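PDB 4G59: M152 protein from Murid herpesvirus 1, which is an MHC class I-like viral membrane glycoprotein, also known as gp40, that binds RAE-1 ligands of the NKG2D receptor and so probably lets infected cells evade natural killer cells. Local coordinates for residues L237-R240 against D241-G244. Residues are numbered along the deposited sequence; the frame is centred on the assembly and turned at random.
Sequences LDLR and DLNG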
ATOM      1  N   LEU B 237      16.327  -7.464   0.021  1.00 34.16           N
ATOM      2  CA  LEU B 237      16.840  -8.830   0.062  1.00 36.77           C
ATOM      3  C   LEU B 237      17.469  -9.074   1.436  1.00 38.46           C
ATOM      4  O   LEU B 237      18.137  -8.188   2.015  1.00 35.03           O
ATOM      5  CB  LEU B 237      17.894  -9.042  -1.050  1.00 38.21           C
ATOM      6  CG  LEU B 237      18.825 -10.263  -0.983  1.00 39.28           C
ATOM      7  CD1 LEU B 237      18.060 -11.542  -1.286  1.00 41.13           C
ATOM      8  CD2 LEU B 237      20.030 -10.145  -1.915  1.00 41.52           C
ATOM      9  N   ASP B 238      17.250 -10.271   1.948  1.00 36.64           N
ATOM     10  CA  ASP B 238      17.900 -10.689   3.159  1.00 41.33           C
ATOM     11  C   ASP B 238      18.924 -11.692   2.703  1.00 39.83           C
ATOM     12  O   ASP B 238      18.582 -12.753   2.221  1.00 45.41           O
ATOM     13  CB  ASP B 238      16.900 -11.358   4.095  1.00 39.15           C
ATOM     14  CG  ASP B 238      17.484 -11.667   5.451  1.00 41.49           C
ATOM     15  OD1 ASP B 238      18.710 -11.624   5.600  1.00 40.27           O
ATOM     16  OD2 ASP B 238      16.712 -11.952   6.375  1.00 39.91           O
ATOM     17  N   LEU B 239      20.190 -11.360   2.860  1.00 41.85           N
ATOM     18  CA  LEU B 239      21.228 -12.288   2.519  1.00 47.50           C
ATOM     19  C   LEU B 239      20.950 -13.405   3.492  1.00 55.65           C
ATOM     20  O   LEU B 239      20.390 -13.183   4.555  1.00 61.53           O
ATOM     21  CB  LEU B 239      22.607 -11.690   2.760  1.00 36.19           C
ATOM     22  CG  LEU B 239      23.014 -10.517   1.874  1.00 42.16           C
ATOM     23  CD1 LEU B 239      24.347  -9.974   2.294  1.00 29.43           C
ATOM     24  CD2 LEU B 239      23.042 -10.914   0.424  1.00 38.09           C
ATOM     25  N   ARG B 240      21.297 -14.618   3.125  1.00 50.56           N
ATOM     26  CA  ARG B 240      21.014 -15.745   3.986  1.00 60.77           C
ATOM     27  C   ARG B 240      19.621 -16.220   3.665  1.00 57.59           C
ATOM     28  O   ARG B 240      19.067 -17.040   4.376  1.00 64.75           O
ATOM     29  CB  ARG B 240      20.940 -15.313   5.451  1.00 53.26           C
ATOM     30  CG  ARG B 240      19.594 -14.834   5.944  1.00 51.27           C
ATOM     31  CD  ARG B 240      19.566 -14.890   7.470  1.00 54.01           C
ATOM     32  NE  ARG B 240      18.386 -14.266   8.064  1.00 63.71           N
ATOM     33  CZ  ARG B 240      18.413 -13.153   8.791  1.00 61.21           C
ATOM     34  NH1 ARG B 240      19.564 -12.535   9.022  1.00 68.69           N
ATOM     35  NH2 ARG B 240      17.292 -12.657   9.288  1.00 50.77           N
ATOM     36  N   ASP B 241      19.083 -15.740   2.555  1.00 56.73           N
ATOM     37  CA  ASP B 241      17.886 -16.315   1.995  1.00 56.19           C
ATOM     38  C   ASP B 241      18.570 -16.829   0.756  1.00 59.01           C
ATOM     39  O   ASP B 241      18.012 -17.598  -0.009  1.00 68.84           O
ATOM     40  CB  ASP B 241      16.805 -15.305   1.641  1.00 51.14           C
ATOM     41  CG  ASP B 241      15.813 -15.108   2.758  1.00 52.46           C
ATOM     42  OD1 ASP B 241      15.904 -15.831   3.758  1.00 60.01           O
ATOM     43  OD2 ASP B 241      14.941 -14.233   2.643  1.00 53.63           O
ATOM     44  N   LEU B 242      19.807 -16.383   0.580  1.00 64.63           N
ATOM     45  CA  LEU B 242      20.644 -16.801  -0.535  1.00 73.96           C
ATOM     46  C   LEU B 242      21.429 -18.078  -0.218  1.00 84.38           C
ATOM     47  O   LEU B 242      22.107 -18.633  -1.089  1.00 91.52           O
ATOM     48  CB  LEU B 242      21.600 -15.673  -0.942  1.00 74.62           C
ATOM     49  CG  LEU B 242      20.956 -14.466  -1.638  1.00 64.30           C
ATOM     50  CD1 LEU B 242      21.991 -13.648  -2.363  1.00 65.53           C
ATOM     51  CD2 LEU B 242      19.859 -14.907  -2.603  1.00 61.02           C
ATOM     52  N   ASN B 243      21.316 -18.540   1.027  1.00 82.23           N
ATOM     53  CA  ASN B 243      22.031 -19.720   1.505  1.00 83.56           C
ATOM     54  C   ASN B 243      23.528 -19.634   1.220  1.00 94.64           C
ATOM     55  O   ASN B 243      24.026 -20.267   0.290  1.00 98.70           O
ATOM     56  CB  ASN B 243      21.449 -21.012   0.907  1.00 88.61           C
ATOM     57  CG  ASN B 243      19.937 -21.119   1.076  1.00 87.46           C
ATOM     58  OD1 ASN B 243      19.358 -20.586   2.024  1.00 80.76           O
ATOM     59  ND2 ASN B 243      19.293 -21.820   0.150  1.00 87.54           N
ATOM     60  N   GLY B 244      24.233 -18.823   2.003  1.00 95.62           N
ATOM     61  CA  GLY B 244      25.683 -18.752   1.924  1.00107.84           C
ATOM     62  C   GLY B 244      26.267 -18.032   0.720  1.00107.47           C
ATOM     63  O   GLY B 244      27.376 -17.500   0.793  1.00105.94           O
TER
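Leu-242 folds back against Leu-237 and Leu-239 across a type II beta turn, Asp-238 to Asp-241, through which the chain leaves strand 231-238 at one end of the immunoglobulin-like domain. Its two methyls divide the work: CD2 of Leu-242 rests on CD1 of Leu-237 at 4.0 Å, while CD1 of Leu-242 touches both CD2 of Leu-237 and CD2 of Leu-239. The Leu-237 and Leu-242 side chains cross at about a right angle, and Phe-248 and Leu-213 extend this small apolar cluster between the two sheets.

The turn itself is closed by one weak hydrogen bond, from Asp-241 N to Asp-238 O (3.0 Å), bent to 121° at the hydrogen. CB of Asp-241 also lies close, 3.2 Å from Asp-238 O, and OD2 of Asp-241 approaches CB of Asp-238. Arg-240, at the third position of the turn, has positive phi (87°). With CG between its backbone N and carbonyl carbon (chi1 87°) and the chain then extended, its guanidinium reaches back over Asp-238.

Asp-238 OD2 also forms a salt bridge with a basic side chain of the other protein's chain, so the carboxylate has a second charged partner there, besides Arg-240. Within the turn the pairing is purely electrostatic: Asp-238 OD2 is 3.1 Å from Arg-240 NH2 but well out of the guanidinium plane, and Asp-238 OD1 sits 3.4 Å above that plane, over its centre.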